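Local atomic coordinates of centromeric protein-C, isoform A (PDB entry 6O2K), a protein that probably acts as a chromatin-protein adaptor at centromeres, this chain being its C-terminal cupin domain, which forms a dimer. Residues E93-L99 with R124-A130; D49-Y53 with Q73-K78; Q16-G20 with K133-L137. The contacts are given in a common frame with arbitrary orientation. Residues are numbered along the deposited sequence.

Contact 1. Residues E93-L99 with R124-A130; sequences EFNVETL and RYSIQNA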
ATOM      1  N   GLU B  93       5.297   7.951  11.901  1.00 24.15           N
ATOM      2  CA  GLU B  93       5.326   7.007  13.013  0.54 20.47           C
ATOM      3  C   GLU B  93       3.978   7.049  13.722  1.00 18.69           C
ATOM      4  O   GLU B  93       3.393   8.133  13.880  1.00 19.34           O
ATOM      5  CB  GLU B  93       6.458   7.363  13.993  0.54 22.68           C
ATOM      6  CG  GLU B  93       6.803   6.301  15.040  0.54 21.09           C
ATOM      7  CD  GLU B  93       7.920   6.759  15.977  0.54 25.56           C
ATOM      8  OE1 GLU B  93       8.675   7.684  15.597  0.54 30.24           O
ATOM      9  OE2 GLU B  93       8.036   6.217  17.099  0.54 28.27           O
ATOM     10  N   PHE B  94       3.501   5.888  14.163  1.00 18.67           N
ATOM     11  CA  PHE B  94       2.199   5.797  14.804  1.00 19.47           C
ATOM     12  C   PHE B  94       2.284   4.929  16.050  1.00 24.54           C
ATOM     13  O   PHE B  94       3.050   3.967  16.108  1.00 21.65           O
ATOM     14  CB  PHE B  94       1.141   5.200  13.856  1.00 18.09           C
ATOM     15  CG  PHE B  94       0.699   6.135  12.762  1.00 21.24           C
ATOM     16  CD1 PHE B  94      -0.288   7.082  13.000  1.00 17.59           C
ATOM     17  CD2 PHE B  94       1.265   6.063  11.491  1.00 22.55           C
ATOM     18  CE1 PHE B  94      -0.704   7.934  11.990  1.00 21.75           C
ATOM     19  CE2 PHE B  94       0.853   6.920  10.477  1.00 20.76           C
ATOM     20  CZ  PHE B  94      -0.129   7.860  10.729  1.00 21.89           C
ATOM     21  N   ASN B  95       1.468   5.271  17.042  1.00 20.62           N
ATOM     22  CA  ASN B  95       1.207   4.421  18.188  1.00 22.74           C
ATOM     23  C   ASN B  95      -0.199   3.862  18.040  1.00 22.29           C
ATOM     24  O   ASN B  95      -1.151   4.629  17.826  1.00 21.19           O
ATOM     25  CB  ASN B  95       1.331   5.206  19.496  1.00 27.57           C
ATOM     26  CG  ASN B  95       2.752   5.658  19.779  1.00 30.86           C
ATOM     27  OD1 ASN B  95       3.716   5.031  19.345  1.00 36.34           O
ATOM     28  ND2 ASN B  95       2.885   6.744  20.530  1.00 30.83           N
ATOM     29  N   VAL B  96      -0.333   2.540  18.155  1.00 20.13           N
ATOM     30  CA  VAL B  96      -1.615   1.857  17.996  1.00 21.60           C
ATOM     31  C   VAL B  96      -1.919   1.082  19.267  1.00 20.83           C
ATOM     32  O   VAL B  96      -1.074   0.318  19.744  1.00 23.66           O
ATOM     33  CB  VAL B  96      -1.607   0.915  16.777  1.00 21.00           C
ATOM     34  CG1 VAL B  96      -2.958   0.187  16.649  1.00 20.35           C
ATOM     35  CG2 VAL B  96      -1.258   1.696  15.490  1.00 18.84           C
ATOM     36  N   GLU B  97      -3.125   1.270  19.808  1.00 19.92           N
ATOM     37  CA  GLU B  97      -3.593   0.526  20.974  1.00 17.89           C
ATOM     38  C   GLU B  97      -4.698  -0.420  20.536  1.00 21.97           C
ATOM     39  O   GLU B  97      -5.642   0.010  19.862  1.00 21.60           O
ATOM     40  CB  GLU B  97      -4.120   1.461  22.071  1.00 20.56           C
ATOM     41  CG  GLU B  97      -3.348   2.774  22.254  1.00 33.23           C
ATOM     42  CD  GLU B  97      -1.911   2.578  22.729  1.00 45.99           C
ATOM     43  OE1 GLU B  97      -1.001   3.223  22.151  1.00 42.57           O
ATOM     44  OE2 GLU B  97      -1.690   1.787  23.675  1.00 48.15           O
ATOM     45  N   THR B  98      -4.583  -1.707  20.913  1.00 18.85           N
ATOM     46  CA  THR B  98      -5.559  -2.717  20.509  1.00 18.88           C
ATOM     47  C   THR B  98      -6.043  -3.515  21.710  1.00 20.97           C
ATOM     48  O   THR B  98      -5.264  -3.808  22.620  1.00 17.91           O
ATOM     49  CB  THR B  98      -4.994  -3.707  19.464  1.00 19.38           C
ATOM     50  OG1 THR B  98      -3.771  -4.281  19.943  1.00 20.70           O
ATOM     51  CG2 THR B  98      -4.736  -3.002  18.133  1.00 22.06           C
ATOM     52  N   LEU B  99      -7.334  -3.870  21.687  1.00 17.21           N
ATOM     53  CA  LEU B  99      -7.964  -4.773  22.647  1.00 21.73           C
ATOM     54  C   LEU B  99      -8.755  -5.795  21.841  1.00 20.66           C
ATOM     55  O   LEU B  99      -9.754  -5.446  21.198  1.00 20.37           O
ATOM     56  CB  LEU B  99      -8.879  -4.014  23.615  1.00 20.37           C
ATOM     57  CG  LEU B  99      -9.694  -4.904  24.561  1.00 23.68           C
ATOM     58  CD1 LEU B  99      -8.786  -5.722  25.462  1.00 22.24           C
ATOM     59  CD2 LEU B  99     -10.682  -4.068  25.379  1.00 25.41           C
ATOM     60  N   ARG B 124     -11.020  -3.606  19.274  1.00 20.71           N
ATOM     61  CA  ARG B 124     -11.132  -2.170  19.498  1.00 19.23           C
ATOM     62  C   ARG B 124      -9.741  -1.566  19.382  1.00 20.50           C
ATOM     63  O   ARG B 124      -8.800  -2.045  20.024  1.00 20.32           O
ATOM     64  CB  ARG B 124     -11.738  -1.869  20.869  1.00 25.45           C
ATOM     65  CG  ARG B 124     -13.207  -2.246  20.961  1.00 23.27           C
ATOM     66  CD  ARG B 124     -13.850  -1.792  22.271  1.00 32.45           C
ATOM     67  NE  ARG B 124     -15.176  -2.385  22.413  1.00 44.09           N
ATOM     68  CZ  ARG B 124     -16.276  -1.919  21.827  1.00 52.84           C
ATOM     69  NH1 ARG B 124     -17.435  -2.540  22.011  1.00 62.53           N
ATOM     70  NH2 ARG B 124     -16.225  -0.832  21.068  1.00 50.19           N
ATOM     71  N   TYR B 125      -9.603  -0.519  18.572  1.00 19.32           N
ATOM     72  CA  TYR B 125      -8.277   0.009  18.291  1.00 21.78           C
ATOM     73  C   TYR B 125      -8.306   1.529  18.205  1.00 22.47           C
ATOM     74  O   TYR B 125      -9.284   2.121  17.733  1.00 22.45           O
ATOM     75  CB  TYR B 125      -7.717  -0.602  16.992  1.00 18.21           C
ATOM     76  CG  TYR B 125      -8.439  -0.165  15.741  1.00 16.72           C
ATOM     77  CD1 TYR B 125      -9.704  -0.658  15.424  1.00 20.03           C
ATOM     78  CD2 TYR B 125      -7.861   0.759  14.875  1.00 17.79           C
ATOM     79  CE1 TYR B 125     -10.369  -0.229  14.274  1.00 21.97           C
ATOM     80  CE2 TYR B 125      -8.509   1.183  13.735  1.00 18.34           C
ATOM     81  CZ  TYR B 125      -9.759   0.694  13.440  1.00 20.38           C
ATOM     82  OH  TYR B 125     -10.393   1.117  12.293  1.00 20.72           O
ATOM     83  N   SER B 126      -7.229   2.151  18.684  1.00 17.45           N
ATOM     84  CA  SER B 126      -7.029   3.589  18.546  1.00 21.55           C
ATOM     85  C   SER B 126      -5.639   3.866  17.978  1.00 22.16           C
ATOM     86  O   SER B 126      -4.723   3.044  18.096  1.00 23.33           O
ATOM     87  CB  SER B 126      -7.207   4.311  19.882  1.00 27.13           C
ATOM     88  OG  SER B 126      -6.112   4.031  20.731  1.00 30.20           O
ATOM     89  N   ILE B 127      -5.491   5.048  17.368  1.00 20.63           N
ATOM     90  CA  ILE B 127      -4.286   5.434  16.628  1.00 23.84           C
ATOM     91  C   ILE B 127      -3.902   6.863  16.997  1.00 24.77           C
ATOM     92  O   ILE B 127      -4.753   7.761  16.985  1.00 25.57           O
ATOM     93  CB  ILE B 127      -4.504   5.338  15.108  1.00 19.10           C
ATOM     94  CG1 ILE B 127      -5.088   3.980  14.709  1.00 20.76           C
ATOM     95  CG2 ILE B 127      -3.195   5.641  14.330  1.00 19.14           C
ATOM     96  CD1 ILE B 127      -5.576   3.951  13.258  1.00 22.21           C
ATOM     97  N   GLN B 128      -2.620   7.081  17.302  1.00 25.25           N
ATOM     98  CA  GLN B 128      -2.085   8.428  17.503  1.00 23.15           C
ATOM     99  C   GLN B 128      -0.812   8.602  16.686  1.00 24.53           C
ATOM    100  O   GLN B 128       0.075   7.746  16.724  1.00 23.26           O
ATOM    101  CB  GLN B 128      -1.774   8.712  18.976  1.00 24.18           C
ATOM    102  CG  GLN B 128      -1.268  10.135  19.237  1.00 27.69           C
ATOM    103  CD  GLN B 128      -1.425  10.558  20.704  1.00 34.91           C
ATOM    104  OE1 GLN B 128      -1.483   9.715  21.602  1.00 34.81           O
ATOM    105  NE2 GLN B 128      -1.498  11.868  20.945  1.00 35.52           N
ATOM    106  N   ASN B 129      -0.746   9.696  15.936  1.00 20.55           N
ATOM    107  CA  ASN B 129       0.498  10.146  15.320  1.00 22.80           C
ATOM    108  C   ASN B 129       1.551  10.345  16.399  1.00 23.29           C
ATOM    109  O   ASN B 129       1.344  11.119  17.335  1.00 25.90           O
ATOM    110  CB  ASN B 129       0.238  11.457  14.573  1.00 23.32           C
ATOM    111  CG  ASN B 129       1.399  11.890  13.692  1.00 27.10           C
ATOM    112  OD1 ASN B 129       2.487  11.301  13.718  1.00 23.64           O
ATOM    113  ND2 ASN B 129       1.169  12.944  12.907  1.00 28.63           N
ATOM    114  N   ALA B 130       2.676   9.653  16.281  1.00 23.32           N
ATOM    115  CA  ALA B 130       3.690   9.683  17.330  1.00 25.40           C
ATOM    116  C   ALA B 130       4.675  10.843  17.212  1.00 29.70           C
ATOM    117  O   ALA B 130       5.517  11.003  18.104  1.00 30.43           O
ATOM    118  CB  ALA B 130       4.472   8.367  17.345  1.00 21.26           C
TER
HETATM  119  O   HOH W   1       0.092   7.470  21.730  1.00 30.61           O

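Contact 2. Residues D49-Y53 with Q73-K78; sequences DGIDY and QKRSMK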
ATOM      1  N   ASP B  49     -13.993  14.150  11.835  1.00 30.31           N
ATOM      2  CA  ASP B  49     -13.513  14.249  13.210  1.00 30.39           C
ATOM      3  C   ASP B  49     -12.058  14.703  13.243  1.00 36.63           C
ATOM      4  O   ASP B  49     -11.252  14.242  14.056  1.00 38.43           O
ATOM      5  CB  ASP B  49     -13.700  12.927  13.951  1.00 37.74           C
ATOM      6  CG  ASP B  49     -15.097  12.767  14.489  1.00 35.14           C
ATOM      7  OD1 ASP B  49     -15.749  13.806  14.685  1.00 37.56           O
ATOM      8  OD2 ASP B  49     -15.535  11.618  14.721  1.00 37.60           O
ATOM      9  N   GLY B  50     -11.718  15.599  12.326  1.00 28.43           N
ATOM     10  CA  GLY B  50     -10.396  16.182  12.270  1.00 36.72           C
ATOM     11  C   GLY B  50      -9.330  15.341  11.605  1.00 37.51           C
ATOM     12  O   GLY B  50      -8.176  15.787  11.533  1.00 37.77           O
ATOM     13  N   ILE B  51      -9.656  14.141  11.125  1.00 37.99           N
ATOM     14  CA  ILE B  51      -8.690  13.285  10.443  1.00 32.66           C
ATOM     15  C   ILE B  51      -9.003  13.289   8.958  1.00 32.80           C
ATOM     16  O   ILE B  51     -10.177  13.190   8.573  1.00 24.20           O
ATOM     17  CB  ILE B  51      -8.723  11.850  10.994  1.00 35.22           C
ATOM     18  CG1 ILE B  51      -8.276  11.842  12.449  1.00 39.93           C
ATOM     19  CG2 ILE B  51      -7.835  10.939  10.162  1.00 33.56           C
ATOM     20  CD1 ILE B  51      -8.980  10.837  13.253  1.00 42.39           C
ATOM     21  N   ASP B  52      -7.964  13.396   8.115  1.00 28.41           N
ATOM     22  CA  ASP B  52      -8.186  13.428   6.673  1.00 28.84           C
ATOM     23  C   ASP B  52      -8.179  11.997   6.134  1.00 27.56           C
ATOM     24  O   ASP B  52      -7.265  11.230   6.434  1.00 31.68           O
ATOM     25  CB  ASP B  52      -7.113  14.281   5.978  1.00 26.61           C
ATOM     26  CG  ASP B  52      -7.353  15.792   6.132  1.00 37.18           C
ATOM     27  OD1 ASP B  52      -6.376  16.579   6.037  1.00 35.60           O
ATOM     28  OD2 ASP B  52      -8.515  16.194   6.348  1.00 34.11           O
ATOM     29  N   TYR B  53      -9.206  11.628   5.362  1.00 23.57           N
ATOM     30  CA  TYR B  53      -9.310  10.302   4.759  1.00 23.26           C
ATOM     31  C   TYR B  53      -9.413  10.424   3.243  1.00 27.15           C
ATOM     32  O   TYR B  53     -10.110  11.305   2.733  1.00 24.58           O
ATOM     33  CB  TYR B  53     -10.544   9.540   5.261  1.00 26.00           C
ATOM     34  CG  TYR B  53     -10.571   9.282   6.739  1.00 20.92           C
ATOM     35  CD1 TYR B  53     -11.156  10.195   7.607  1.00 24.65           C
ATOM     36  CD2 TYR B  53     -10.024   8.115   7.270  1.00 22.14           C
ATOM     37  CE1 TYR B  53     -11.193   9.959   8.972  1.00 28.11           C
ATOM     38  CE2 TYR B  53     -10.052   7.865   8.635  1.00 25.10           C
ATOM     39  CZ  TYR B  53     -10.638   8.796   9.480  1.00 23.34           C
ATOM     40  OH  TYR B  53     -10.680   8.571  10.836  1.00 28.65           O
ATOM     41  N   GLN B  73      -1.863  14.028  16.318  1.00 29.06           N
ATOM     42  CA  GLN B  73      -3.306  13.858  16.310  1.00 30.38           C
ATOM     43  C   GLN B  73      -3.691  12.431  16.684  1.00 29.05           C
ATOM     44  O   GLN B  73      -2.995  11.467  16.336  1.00 25.83           O
ATOM     45  CB  GLN B  73      -3.870  14.216  14.939  1.00 29.80           C
ATOM     46  CG  GLN B  73      -5.382  14.261  14.916  1.00 35.37           C
ATOM     47  CD  GLN B  73      -5.919  14.793  13.611  1.00 37.89           C
ATOM     48  OE1 GLN B  73      -5.275  14.678  12.569  1.00 34.02           O
ATOM     49  NE2 GLN B  73      -7.108  15.385  13.658  1.00 39.88           N
ATOM     50  N   LYS B  74      -4.811  12.303  17.397  1.00 23.91           N
ATOM     51  CA  LYS B  74      -5.376  11.018  17.788  1.00 27.44           C
ATOM     52  C   LYS B  74      -6.625  10.721  16.971  1.00 26.31           C
ATOM     53  O   LYS B  74      -7.452  11.612  16.737  1.00 29.59           O
ATOM     54  CB  LYS B  74      -5.765  11.002  19.267  1.00 29.84           C
ATOM     55  CG  LYS B  74      -4.681  11.362  20.257  1.00 34.85           C
ATOM     56  CD  LYS B  74      -5.276  11.388  21.673  1.00 39.20           C
ATOM     57  CE  LYS B  74      -4.207  11.462  22.753  1.00 43.80           C
ATOM     58  NZ  LYS B  74      -4.801  11.572  24.111  1.00 49.77           N
ATOM     59  N   ARG B  75      -6.761   9.465  16.553  1.00 24.78           N
ATOM     60  CA  ARG B  75      -8.029   8.916  16.092  1.00 22.44           C
ATOM     61  C   ARG B  75      -8.630   8.120  17.237  1.00 24.28           C
ATOM     62  O   ARG B  75      -7.996   7.189  17.742  1.00 26.19           O
ATOM     63  CB  ARG B  75      -7.847   8.017  14.868  1.00 23.70           C
ATOM     64  CG  ARG B  75      -9.164   7.487  14.277  1.00 21.74           C
ATOM     65  CD  ARG B  75      -8.865   6.641  13.048  1.00 19.93           C
ATOM     66  NE  ARG B  75     -10.051   6.203  12.299  1.00 23.74           N
ATOM     67  CZ  ARG B  75     -10.496   4.947  12.265  1.00 22.51           C
ATOM     68  NH1 ARG B  75      -9.886   4.007  12.964  1.00 19.43           N
ATOM     69  NH2 ARG B  75     -11.550   4.628  11.531  1.00 21.20           N
ATOM     70  N   SER B  76      -9.848   8.476  17.640  1.00 21.71           N
ATOM     71  CA  SER B  76     -10.417   7.847  18.819  1.00 26.67           C
ATOM     72  C   SER B  76     -10.711   6.370  18.561  1.00 28.18           C
ATOM     73  O   SER B  76     -10.786   5.907  17.419  1.00 24.39           O
ATOM     74  CB  SER B  76     -11.682   8.586  19.270  1.00 32.82           C
ATOM     75  OG  SER B  76     -12.703   8.526  18.288  1.00 38.36           O
ATOM     76  N   MET B  77     -10.855   5.634  19.664  1.00 25.83           N
ATOM     77  CA  MET B  77     -11.157   4.203  19.655  1.00 29.74           C
ATOM     78  C   MET B  77     -12.330   3.861  18.744  1.00 27.60           C
ATOM     79  O   MET B  77     -13.400   4.470  18.828  1.00 26.64           O
ATOM     80  CB  MET B  77     -11.470   3.759  21.089  1.00 39.83           C
ATOM     81  CG  MET B  77     -11.637   2.257  21.291  1.00 50.17           C
ATOM     82  SD  MET B  77     -13.380   1.758  21.182  1.00 62.23           S
ATOM     83  CE  MET B  77     -13.980   2.164  22.828  1.00 56.53           C
ATOM     84  N   LYS B  78     -12.124   2.863  17.884  1.00 26.54           N
ATOM     85  CA  LYS B  78     -13.163   2.272  17.050  1.00 24.91           C
ATOM     86  C   LYS B  78     -13.132   0.757  17.211  1.00 22.59           C
ATOM     87  O   LYS B  78     -12.076   0.174  17.483  1.00 23.97           O
ATOM     88  CB  LYS B  78     -12.969   2.592  15.557  1.00 22.51           C
ATOM     89  CG  LYS B  78     -12.690   4.050  15.235  1.00 25.92           C
ATOM     90  CD  LYS B  78     -13.938   4.904  15.398  1.00 26.44           C
ATOM     91  CE  LYS B  78     -13.659   6.342  14.948  1.00 27.37           C
ATOM     92  NZ  LYS B  78     -14.846   7.210  15.112  1.00 30.42           N
TER
HETATM   93  O   HOH W   2     -14.086   9.890  15.577  1.00 35.77           O
HETATM   94  O   HOH W   3      -5.610  15.034   9.822  1.00 29.15           O

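Contact 3. Residues Q16-G20 with K133-L137; sequences QWLRG and KVSVL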
ATOM      1  N   GLN B  16       4.365  13.801  -1.130  1.00 23.10           N
ATOM      2  CA  GLN B  16       4.087  15.174  -0.716  1.00 25.04           C
ATOM      3  C   GLN B  16       2.595  15.469  -0.773  1.00 24.22           C
ATOM      4  O   GLN B  16       2.055  16.162   0.099  1.00 32.93           O
ATOM      5  CB  GLN B  16       4.870  16.147  -1.597  1.00 30.78           C
ATOM      6  CG  GLN B  16       6.357  16.126  -1.316  1.00 39.24           C
ATOM      7  CD  GLN B  16       6.913  17.503  -1.049  1.00 56.33           C
ATOM      8  OE1 GLN B  16       6.805  18.400  -1.886  1.00 61.72           O
ATOM      9  NE2 GLN B  16       7.500  17.686   0.129  1.00 61.12           N
ATOM     10  N   TRP B  17       1.907  14.932  -1.784  1.00 28.82           N
ATOM     11  CA  TRP B  17       0.461  15.118  -1.857  1.00 31.18           C
ATOM     12  C   TRP B  17      -0.257  14.388  -0.723  1.00 29.24           C
ATOM     13  O   TRP B  17      -1.194  14.934  -0.120  1.00 27.44           O
ATOM     14  CB  TRP B  17      -0.056  14.654  -3.216  1.00 32.88           C
ATOM     15  CG  TRP B  17      -1.467  15.047  -3.444  1.00 43.19           C
ATOM     16  CD1 TRP B  17      -1.934  16.276  -3.814  1.00 48.68           C
ATOM     17  CD2 TRP B  17      -2.612  14.214  -3.288  1.00 45.55           C
ATOM     18  NE1 TRP B  17      -3.301  16.251  -3.912  1.00 51.36           N
ATOM     19  CE2 TRP B  17      -3.743  14.997  -3.588  1.00 49.25           C
ATOM     20  CE3 TRP B  17      -2.791  12.883  -2.920  1.00 43.23           C
ATOM     21  CZ2 TRP B  17      -5.032  14.488  -3.539  1.00 51.43           C
ATOM     22  CZ3 TRP B  17      -4.068  12.380  -2.872  1.00 48.07           C
ATOM     23  CH2 TRP B  17      -5.174  13.181  -3.177  1.00 50.22           C
ATOM     24  N   LEU B  18       0.155  13.153  -0.420  1.00 25.34           N
ATOM     25  CA  LEU B  18      -0.455  12.437   0.697  1.00 25.88           C
ATOM     26  C   LEU B  18      -0.229  13.182   2.004  1.00 29.58           C
ATOM     27  O   LEU B  18      -1.130  13.256   2.850  1.00 30.46           O
ATOM     28  CB  LEU B  18       0.089  11.004   0.794  1.00 20.19           C
ATOM     29  CG  LEU B  18      -0.284  10.078  -0.362  1.00 26.30           C
ATOM     30  CD1 LEU B  18       0.485   8.751  -0.328  1.00 23.22           C
ATOM     31  CD2 LEU B  18      -1.783   9.850  -0.387  1.00 25.75           C
ATOM     32  N   ARG B  19       0.964  13.752   2.183  1.00 28.14           N
ATOM     33  CA  ARG B  19       1.273  14.491   3.401  1.00 32.14           C
ATOM     34  C   ARG B  19       0.555  15.830   3.478  1.00 31.44           C
ATOM     35  O   ARG B  19       0.572  16.462   4.542  1.00 29.57           O
ATOM     36  CB  ARG B  19       2.784  14.730   3.511  1.00 29.57           C
ATOM     37  CG  ARG B  19       3.611  13.476   3.830  1.00 29.70           C
ATOM     38  CD  ARG B  19       5.083  13.716   3.513  1.00 34.75           C
ATOM     39  NE  ARG B  19       5.748  14.508   4.550  1.00 33.54           N
ATOM     40  CZ  ARG B  19       6.992  14.969   4.460  1.00 41.81           C
ATOM     41  NH1 ARG B  19       7.725  14.724   3.375  1.00 42.14           N
ATOM     42  NH2 ARG B  19       7.512  15.669   5.456  1.00 44.02           N
ATOM     43  N   GLY B  20      -0.058  16.285   2.389  1.00 28.79           N
ATOM     44  CA  GLY B  20      -0.673  17.599   2.392  1.00 29.69           C
ATOM     45  C   GLY B  20       0.296  18.751   2.269  1.00 36.99           C
ATOM     46  O   GLY B  20      -0.126  19.907   2.384  1.00 40.86           O
ATOM     47  N   LYS B 133       5.093  15.865  13.042  1.00 30.04           N
ATOM     48  CA  LYS B 133       4.898  16.087  11.618  1.00 30.70           C
ATOM     49  C   LYS B 133       3.673  15.301  11.171  1.00 29.13           C
ATOM     50  O   LYS B 133       3.219  14.378  11.852  1.00 30.22           O
ATOM     51  CB  LYS B 133       6.110  15.642  10.794  1.00 37.10           C
ATOM     52  CG  LYS B 133       7.440  16.228  11.220  1.00 51.79           C
ATOM     53  CD  LYS B 133       8.603  15.400  10.673  1.00 55.89           C
ATOM     54  CE  LYS B 133       8.235  14.721   9.361  1.00 54.92           C
ATOM     55  NZ  LYS B 133       8.577  15.561   8.182  1.00 54.84           N
ATOM     56  N   VAL B 134       3.147  15.659   9.999  1.00 28.00           N
ATOM     57  CA  VAL B 134       2.044  14.893   9.441  1.00 25.21           C
ATOM     58  C   VAL B 134       2.526  13.480   9.145  1.00 29.83           C
ATOM     59  O   VAL B 134       3.574  13.286   8.516  1.00 26.68           O
ATOM     60  CB  VAL B 134       1.505  15.571   8.174  1.00 26.33           C
ATOM     61  CG1 VAL B 134       0.544  14.640   7.453  1.00 28.05           C
ATOM     62  CG2 VAL B 134       0.817  16.870   8.523  1.00 32.57           C
ATOM     63  N   SER B 135       1.777  12.489   9.619  1.00 25.84           N
ATOM     64  CA  SER B 135       2.059  11.093   9.290  1.00 26.94           C
ATOM     65  C   SER B 135       0.896  10.525   8.494  1.00 24.20           C
ATOM     66  O   SER B 135      -0.232  11.027   8.560  1.00 23.02           O
ATOM     67  CB  SER B 135       2.300  10.225  10.537  1.00 26.44           C
ATOM     68  OG  SER B 135       3.400  10.690  11.294  1.00 21.85           O
ATOM     69  N   VAL B 136       1.176   9.464   7.739  1.00 18.97           N
ATOM     70  CA  VAL B 136       0.214   8.902   6.799  1.00 19.14           C
ATOM     71  C   VAL B 136       0.243   7.387   6.914  1.00 22.31           C
ATOM     72  O   VAL B 136       1.320   6.782   6.877  1.00 19.71           O
ATOM     73  CB  VAL B 136       0.533   9.317   5.351  1.00 21.06           C
ATOM     74  CG1 VAL B 136      -0.462   8.697   4.389  1.00 19.93           C
ATOM     75  CG2 VAL B 136       0.550  10.832   5.217  1.00 25.78           C
ATOM     76  N   LEU B 137      -0.935   6.771   7.024  1.00 21.99           N
ATOM     77  CA  LEU B 137      -1.001   5.314   6.962  1.00 19.90           C
ATOM     78  C   LEU B 137      -1.997   4.871   5.907  1.00 17.90           C
ATOM     79  O   LEU B 137      -2.950   5.583   5.582  1.00 22.80           O
ATOM     80  CB  LEU B 137      -1.347   4.669   8.318  1.00 26.41           C
ATOM     81  CG  LEU B 137      -2.696   4.866   9.011  1.00 27.63           C
ATOM     82  CD1 LEU B 137      -3.788   4.027   8.376  1.00 25.33           C
ATOM     83  CD2 LEU B 137      -2.552   4.504  10.480  1.00 29.01           C
TER
HETATM   84  O   HOH W   4       5.007  15.249   7.133  1.00 30.40           O

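Contact 1. Residues E93-L99 with R124-A130
Ala130, where the chain leaves strand 124-129, loses the most surface to the opposing segment. Its N donates to Glu93 O at 2.9 Å, while its methyl CB lies 3.9 Å from Glu93 CG and equally far from Asn95 ND2. Asn95 forms a hydrogen-bonded pair with Gln128: Asn95 N to Gln128 O and Gln128 N to Asn95 O are both 2.9 Å. Their amide ends share water 1, which accepts from Asn95 ND2 (3.1 Å) and donates to Gln128 OE1 (2.7 Å); Gln128 NE2 turns to Tyr72 O. The ladder is antiparallel, its axes 4.7 Å apart at an angle of 168°, and joins the two central strands of the four-stranded sheet of a cupin β-barrel. The barrel interior receives Phe94, Val96, Tyr125 and Ile127, with Phe94 CD1 only 3.5 Å from Ile127 CG2; Phe94, Tyr125 and Ile127 also touch strand 85-89 of the other sheet. Asn95, Glu97, Ser126 and Gln128 occupy the opposite face, where Glu97 CG approaches Ser126 OG to 3.4 Å and the Glu97 carboxylate reaches His108. At the far end Arg124 pairs with Leu99 through two backbone bonds, Arg124 N to Leu99 O and Leu99 N to Arg124 O, each 2.9 Å. The Arg124 side chain leads away from the pairing and touches Met77 and Gln79 on strand 74-79.

Contact 2. Residues D49-Y53 with Q73-K78
Two strands from different sheets of the cupin barrel meet here, 51-53 and 74-78, crossing at 88° with their axes 9.2 Å apart. At that spacing no strand pairing is possible, and side chains from at least one partner bridge the gap. Gln73 reaches across from just before its strand: its NE2 donates to Gly50 O over a very short 2.4 Å. Its OE1 accepts from Lys70 N and from water 3 (2.8 Å), and the same water takes a weak bond from Asp52 N at 3.3 Å. Gly50 has a phi of 81°, and a CB on it would sit a tight 3.0 Å from Gln73 NE2, so the turn suits a residue without a side chain. Further along, Arg75 extends all-trans until its NE donates to Tyr53 OH at 2.9 Å, close to the planes of both ring and guanidinium. Arg75 NH1 bonds Tyr125 OH, so one arginine links two tyrosines. Between these polar ties, Ile51 CD1 packs on Arg75 CB at 3.4 Å. Nearer the surface, Asp49 OD2 and Lys78 NZ are 4.5 Å apart, too far for a salt bridge. Water 2 connects them instead, donating to Asp49 OD2 (2.4 Å) and accepting from Lys78 NZ (2.8 Å), with a weak 3.3 Å bond to Ser76 OG. The chemistry implies that these two segments are held mainly by directional polar links, with water carrying the acid-lysine pairing and Ile51 giving the apolar contact between them.

Contact 3. Residues Q16-G20 with K133-L137
Leading into the end of helix 6-19, Trp17 gives its carbonyl O to Gly20 N at 3.1 Å and to Arg68 NH1. Leu18 is the first residue to meet the other segment: its O lies 3.8 Å from Val136 CG2 and its CB 4.3 Å from Val136 CG1, while Arg68 NE bonds that same O. Arg19 is the most covered residue of the contact. Its O sits 3.4 Å from Val134 CG1, its CG 4.3 Å from Val136 CG2, and its NE donates to water 4 (2.8 Å), which in turn donates to Val134 O (2.8 Å). Arg19 NH2 comes within 2.9 Å of Lys133 NZ, two donors of like charge. Acids of the second subunit probably ease this crowding, chiefly Asp5, which forms a salt bridge with Lys133; Glu8 there makes only a long, weak ion pair with Arg19 NH1. Gly20 then leaves the helix at a phi of 77°, an angle at which a CB would jam against the carbonyl of Arg19. The arrangement is a helix C-terminus closed by a Schellman motif and laid, beside the dimer partner, against the start of a cupin barrel strand.

How the contacts relate
Contacts 1 and 2 are neighbours, centres about 10 Å apart: strand 124-129 pairs with 93-99 on one edge and with 74-79 on the other, by Ile127 O to Arg75 N (2.7 Å) and Tyr125 N to Lys78 O (2.8 Å). Contact 2 joins strand 74-79, outermost in its sheet, to strand 51-55 of the six-stranded sheet, which contact 3 also reaches, about 14 Å away between centres. Contact 3 lies about 17 Å from contact 1, yet Asn129 OD1 meets Ser135 OG at 2.7 Å. Contact 2 closes before contact 1 opens, contact 3 enclosing both in sequence. Contact 1 builds one sheet, contact 2 ties it to the second, and contact 3 adds the N-terminal helix beside the dimer partner.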